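Local coordinates for aminopeptidase YwaD (Bacillus subtilis, PDB 6HC6), which removes amino acids one at a time from the N terminus of peptides, using two zinc ions bound in each monomer, at residues L74-S79 against Q228-I233; R287-G292 against S302-H307. One frame throughout, in Å; residues are numbered along the deposited sequence.

Interaction 1: L74-S79 against Q228-I233; sequences LLIASS and QNIIGI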
loop_
_atom_site.group_PDB
_atom_site.type_symbol
_atom_site.label_atom_id
_atom_site.label_comp_id
_atom_site.label_asym_id
_atom_site.label_seq_id
_atom_site.Cartn_x
_atom_site.Cartn_y
_atom_site.Cartn_z
ATOM N N LEU A 74 -11.079 -2.487 -13.971
ATOM C CA LEU A 74 -11.750 -3.135 -15.094
ATOM C C LEU A 74 -10.991 -4.377 -15.540
ATOM O O LEU A 74 -11.594 -5.404 -15.865
ATOM C CB LEU A 74 -11.882 -2.157 -16.260
ATOM C CG LEU A 74 -12.718 -0.892 -16.063
ATOM C CD1 LEU A 74 -12.827 -0.107 -17.382
ATOM C CD2 LEU A 74 -14.100 -1.253 -15.547
ATOM N N LEU A 75 -9.662 -4.291 -15.593
ATOM C CA LEU A 75 -8.872 -5.438 -16.023
ATOM C C LEU A 75 -8.986 -6.587 -15.031
ATOM O O LEU A 75 -9.132 -7.751 -15.429
ATOM C CB LEU A 75 -7.416 -5.022 -16.200
ATOM C CG LEU A 75 -6.387 -6.146 -16.266
ATOM C CD1 LEU A 75 -6.498 -6.886 -17.592
ATOM C CD2 LEU A 75 -5.001 -5.554 -16.095
ATOM N N ILE A 76 -8.931 -6.278 -13.737
ATOM C CA ILE A 76 -8.992 -7.317 -12.718
ATOM C C ILE A 76 -10.365 -7.963 -12.701
ATOM O O ILE A 76 -10.482 -9.192 -12.609
ATOM C CB ILE A 76 -8.621 -6.735 -11.343
ATOM C CG1 ILE A 76 -7.168 -6.288 -11.341
ATOM C CG2 ILE A 76 -8.881 -7.749 -10.234
ATOM C CD1 ILE A 76 -6.875 -5.235 -10.285
ATOM N N ALA A 77 -11.426 -7.154 -12.797
ATOM C CA ALA A 77 -12.777 -7.705 -12.828
ATOM C C ALA A 77 -12.949 -8.633 -14.018
ATOM O O ALA A 77 -13.513 -9.728 -13.896
ATOM C CB ALA A 77 -13.808 -6.577 -12.882
ATOM N N SER A 78 -12.476 -8.200 -15.188
ATOM C CA SER A 78 -12.574 -9.042 -16.374
ATOM C C SER A 78 -11.824 -10.354 -16.169
ATOM O O SER A 78 -12.325 -11.428 -16.528
ATOM C CB SER A 78 -12.044 -8.280 -17.591
ATOM O OG SER A 78 -11.748 -9.154 -18.662
ATOM N N SER A 79 -10.647 -10.292 -15.544
ATOM C CA SER A 79 -9.860 -11.500 -15.326
ATOM C C SER A 79 -10.554 -12.449 -14.363
ATOM O O SER A 79 -10.554 -13.669 -14.578
ATOM C CB SER A 79 -8.473 -11.136 -14.804
ATOM O OG SER A 79 -7.717 -10.486 -15.808
ATOM N N GLN A 228 -12.079 1.683 -5.650
ATOM C CA GLN A 228 -12.980 0.546 -5.653
ATOM C C GLN A 228 -12.206 -0.714 -5.317
ATOM O O GLN A 228 -10.986 -0.794 -5.501
ATOM C CB GLN A 228 -13.699 0.384 -6.996
ATOM C CG GLN A 228 -12.779 0.379 -8.209
ATOM C CD GLN A 228 -12.205 1.751 -8.500
ATOM O OE1 GLN A 228 -12.917 2.756 -8.477
ATOM N NE2 GLN A 228 -10.895 1.808 -8.728
ATOM N N ASN A 229 -12.942 -1.692 -4.807
ATOM C CA ASN A 229 -12.439 -3.034 -4.579
ATOM C C ASN A 229 -13.103 -3.951 -5.593
ATOM O O ASN A 229 -14.240 -3.711 -6.013
ATOM C CB ASN A 229 -12.762 -3.526 -3.161
ATOM C CG ASN A 229 -12.219 -2.609 -2.087
ATOM O OD1 ASN A 229 -11.108 -2.103 -2.203
ATOM N ND2 ASN A 229 -12.998 -2.393 -1.036
ATOM N N ILE A 230 -12.384 -4.985 -5.999
ATOM C CA ILE A 230 -12.913 -5.977 -6.933
ATOM C C ILE A 230 -12.957 -7.304 -6.200
ATOM O O ILE A 230 -11.913 -7.819 -5.778
ATOM C CB ILE A 230 -12.072 -6.068 -8.213
ATOM C CG1 ILE A 230 -11.963 -4.689 -8.865
ATOM C CG2 ILE A 230 -12.714 -7.048 -9.200
ATOM C CD1 ILE A 230 -10.710 -3.965 -8.523
ATOM N N ILE A 231 -14.158 -7.850 -6.041
ATOM C CA ILE A 231 -14.383 -9.022 -5.216
ATOM C C ILE A 231 -14.882 -10.141 -6.112
ATOM O O ILE A 231 -15.957 -10.023 -6.706
ATOM C CB ILE A 231 -15.395 -8.736 -4.098
ATOM C CG1 ILE A 231 -14.974 -7.485 -3.307
ATOM C CG2 ILE A 231 -15.541 -9.971 -3.221
ATOM C CD1 ILE A 231 -16.171 -6.723 -2.740
ATOM N N GLY A 232 -14.118 -11.223 -6.191
ATOM C CA GLY A 232 -14.549 -12.407 -6.919
ATOM C C GLY A 232 -14.731 -13.580 -5.982
ATOM O O GLY A 232 -13.788 -13.975 -5.293
ATOM N N ILE A 233 -15.928 -14.159 -5.939
ATOM C CA ILE A 233 -16.272 -15.144 -4.919
ATOM C C ILE A 233 -16.458 -16.506 -5.565
ATOM O O ILE A 233 -17.169 -16.642 -6.569
ATOM C CB ILE A 233 -17.526 -14.736 -4.134
ATOM C CG1 ILE A 233 -17.279 -13.380 -3.460
ATOM C CG2 ILE A 233 -17.875 -15.815 -3.125
ATOM C CD1 ILE A 233 -18.447 -12.887 -2.616
#
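Helix 67-82 lies against one face of the eight-stranded mixed sheet of the M28 peptidase domain, and I230, on strand 226-234, is the residue through which the two segments meet. Its gamma methyl CG2 does most of the touching. CG2 sits 3.7 Å from A77 CA, close enough to rest on the helix backbone itself, and 3.9 Å from A77 CB. An alanine suits this helix position because its single methyl lets the strand come near: A77 and I230 have their CA atoms only 6.1 Å apart. Strand 226-234 is the second strand from the edge of the sheet, between 86-93 and 285-291, so the helix, from the N-terminal part of the chain, covers a region close to the sheet border. I76, one residue earlier, points toward the strand and brings its own CG2 to 4.0 Å from I230 CG2, methyl to methyl, while the two side chains cross at about a right angle. In I230 the CG2 branch is anti to the backbone N, and CG1 stands beside that N (chi1 -55°), which leaves the methyl facing the helix. Beta-branched isoleucine fits an extended strand, and here its CG2 branch is the one that meets I76 and A77. A73 and M80 of the same helix also touch I230, and Y251 packs on both isoleucines.

Interaction 2: R287-G292 against S302-H307; sequences RFIAFG and SHYVDH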
loop_
_atom_site.group_PDB
_atom_site.type_symbol
_atom_site.label_atom_id
_atom_site.label_comp_id
_atom_site.label_asym_id
_atom_site.label_seq_id
_atom_site.Cartn_x
_atom_site.Cartn_y
_atom_site.Cartn_z
ATOM N N ARG A 287 -13.196 -15.731 -1.102
ATOM C CA ARG A 287 -13.328 -14.402 -1.681
ATOM C C ARG A 287 -11.943 -13.923 -2.086
ATOM O O ARG A 287 -11.068 -13.726 -1.233
ATOM C CB ARG A 287 -13.981 -13.448 -0.688
ATOM C CG ARG A 287 -15.317 -13.963 -0.198
ATOM C CD ARG A 287 -16.055 -12.912 0.592
ATOM N NE ARG A 287 -17.354 -13.415 1.034
ATOM C CZ ARG A 287 -18.162 -12.773 1.870
ATOM N NH1 ARG A 287 -17.807 -11.592 2.363
ATOM N NH2 ARG A 287 -19.324 -13.309 2.214
ATOM N N PHE A 288 -11.738 -13.752 -3.387
ATOM C CA PHE A 288 -10.506 -13.161 -3.894
ATOM C C PHE A 288 -10.741 -11.671 -4.062
ATOM O O PHE A 288 -11.679 -11.257 -4.752
ATOM C CB PHE A 288 -10.091 -13.791 -5.218
ATOM C CG PHE A 288 -9.874 -15.265 -5.140
ATOM C CD1 PHE A 288 -10.928 -16.145 -5.348
ATOM C CD2 PHE A 288 -8.625 -15.779 -4.825
ATOM C CE1 PHE A 288 -10.738 -17.518 -5.275
ATOM C CE2 PHE A 288 -8.434 -17.159 -4.742
ATOM C CZ PHE A 288 -9.492 -18.022 -4.974
ATOM N N ILE A 289 -9.927 -10.856 -3.411
ATOM C CA ILE A 289 -10.196 -9.427 -3.421
ATOM C C ILE A 289 -8.960 -8.676 -3.870
ATOM O O ILE A 289 -7.864 -8.884 -3.330
ATOM C CB ILE A 289 -10.654 -8.911 -2.050
ATOM C CG1 ILE A 289 -11.733 -9.833 -1.494
ATOM C CG2 ILE A 289 -11.128 -7.483 -2.221
ATOM C CD1 ILE A 289 -12.371 -9.320 -0.236
ATOM N N ALA A 290 -9.152 -7.783 -4.833
ATOM C CA ALA A 290 -8.184 -6.757 -5.186
ATOM C C ALA A 290 -8.635 -5.458 -4.516
ATOM O O ALA A 290 -9.688 -4.908 -4.862
ATOM C CB ALA A 290 -8.089 -6.611 -6.708
ATOM N N PHE A 291 -7.850 -4.983 -3.540
ATOM C CA PHE A 291 -8.203 -3.805 -2.761
ATOM C C PHE A 291 -7.678 -2.547 -3.431
ATOM O O PHE A 291 -6.504 -2.481 -3.785
ATOM C CB PHE A 291 -7.615 -3.885 -1.352
ATOM C CG PHE A 291 -8.331 -4.844 -0.446
ATOM C CD1 PHE A 291 -9.691 -4.711 -0.201
ATOM C CD2 PHE A 291 -7.630 -5.858 0.181
ATOM C CE1 PHE A 291 -10.347 -5.614 0.634
ATOM C CE2 PHE A 291 -8.275 -6.744 1.023
ATOM C CZ PHE A 291 -9.634 -6.620 1.247
ATOM N N GLY A 292 -8.524 -1.529 -3.550
ATOM C CA GLY A 292 -8.036 -0.249 -4.020
ATOM C C GLY A 292 -7.518 0.608 -2.878
ATOM O O GLY A 292 -7.775 0.339 -1.713
ATOM N N SER A 302 -10.206 -1.352 4.656
ATOM C CA SER A 302 -10.990 -0.819 5.769
ATOM C C SER A 302 -12.459 -0.686 5.386
ATOM O O SER A 302 -13.347 -1.075 6.150
ATOM C CB SER A 302 -10.439 0.535 6.220
ATOM O OG SER A 302 -9.165 0.383 6.819
ATOM N N HIS A 303 -12.732 -0.131 4.202
ATOM C CA HIS A 303 -14.112 -0.046 3.734
ATOM C C HIS A 303 -14.737 -1.430 3.648
ATOM O O HIS A 303 -15.865 -1.647 4.106
ATOM C CB HIS A 303 -14.172 0.633 2.368
ATOM C CG HIS A 303 -15.564 0.805 1.845
ATOM N ND1 HIS A 303 -16.351 1.888 2.171
ATOM C CD2 HIS A 303 -16.314 0.027 1.026
ATOM C CE1 HIS A 303 -17.525 1.774 1.574
ATOM N NE2 HIS A 303 -17.528 0.652 0.874
ATOM N N TYR A 304 -14.008 -2.379 3.056
ATOM C CA TYR A 304 -14.546 -3.720 2.852
ATOM C C TYR A 304 -14.903 -4.377 4.176
ATOM O O TYR A 304 -16.021 -4.885 4.353
ATOM C CB TYR A 304 -13.539 -4.589 2.090
ATOM C CG TYR A 304 -14.097 -5.966 1.826
ATOM C CD1 TYR A 304 -14.959 -6.182 0.765
ATOM C CD2 TYR A 304 -13.822 -7.034 2.679
ATOM C CE1 TYR A 304 -15.516 -7.426 0.538
ATOM C CE2 TYR A 304 -14.387 -8.291 2.460
ATOM C CZ TYR A 304 -15.225 -8.472 1.380
ATOM O OH TYR A 304 -15.778 -9.708 1.117
ATOM N N VAL A 305 -13.960 -4.403 5.119
ATOM C CA VAL A 305 -14.232 -5.071 6.390
ATOM C C VAL A 305 -15.321 -4.334 7.150
ATOM O O VAL A 305 -16.167 -4.954 7.806
ATOM C CB VAL A 305 -12.940 -5.193 7.221
ATOM C CG1 VAL A 305 -13.255 -5.704 8.629
ATOM C CG2 VAL A 305 -11.936 -6.111 6.506
ATOM N N ASP A 306 -15.320 -2.999 7.078
ATOM C CA ASP A 306 -16.343 -2.235 7.786
ATOM C C ASP A 306 -17.737 -2.598 7.318
ATOM O O ASP A 306 -18.695 -2.496 8.094
ATOM C CB ASP A 306 -16.111 -0.737 7.596
ATOM C CG ASP A 306 -15.002 -0.205 8.475
ATOM O OD1 ASP A 306 -14.594 -0.919 9.417
ATOM O OD2 ASP A 306 -14.536 0.929 8.217
ATOM N N HIS A 307 -17.883 -3.014 6.064
ATOM C CA HIS A 307 -19.199 -3.283 5.507
ATOM C C HIS A 307 -19.561 -4.765 5.509
ATOM O O HIS A 307 -20.614 -5.131 4.974
ATOM C CB HIS A 307 -19.299 -2.700 4.098
ATOM C CG HIS A 307 -19.482 -1.214 4.090
ATOM N ND1 HIS A 307 -20.710 -0.616 3.908
ATOM C CD2 HIS A 307 -18.594 -0.205 4.271
ATOM C CE1 HIS A 307 -20.570 0.697 3.967
ATOM N NE2 HIS A 307 -19.297 0.973 4.185
#
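Strand 287-291 and helix 302-306 run at 136° between their N-to-C directions, with axes 10.5 Å apart at closest approach, and the space between them is bridged by Y304. Its CG is anti to the backbone N, which sends the ring from the helix onto the sheet, where R287, I289 and F291, alternate residues of the strand, receive it. I289 lies over one ring face: CD1 is 3.6 Å from the ring centroid, 21° off the normal, a CH-pi contact that is nearest at Y304 CZ (3.4 Å). F291 meets the ring base in an offset edge-to-face pair, planes at 63°, with its CE1 3.7 Å from Y304 CB. The helix follows the strand after a short connection and packs on one face of the central sheet, the alpha/beta sandwich layering of M28 peptidases; the strand leads toward the loop that carries the zinc ligand E295. At the far end of the ring, R287 NH1 donates a hydrogen bond to Y304 OH (3.0 Å), tilted a little from the guanidinium plane. Tyrosine suits the place because its ring is apolar where I289 and F291 lie and polar only at OH. The arginine chain runs extended from CG to NE past the end of the ring, with R287 CD 3.3 Å from Y304 OH and the guanidinium beyond it. Salt bridges to E285 through NE and to E312 through NH1 probably balance this buried charge, so the phenol is an additional partner for NH1. A leucine in place of Y304 would probably leave R287 NH1 without its hydroxyl partner and I289 CD1 without an aromatic face to rest on.

From the N terminus, helix 67-82 comes first, and interaction 1 closes a loop of 148 residues when the chain returns as strand 226-234; the PA domain is inserted within that excursion. Interaction 2 opens afterwards and closes a much shorter loop, from strand 285-291 to helix 299-306, so the two follow in series and neither nest nor cross. They join in the sheet: strands 226-234 and 285-291 are antiparallel neighbours, hydrogen-bonded from A290 N to I230 O and from F288 N to G232 O. The two helices cover opposite faces of these strands, and I231 CD1 packs against Y304.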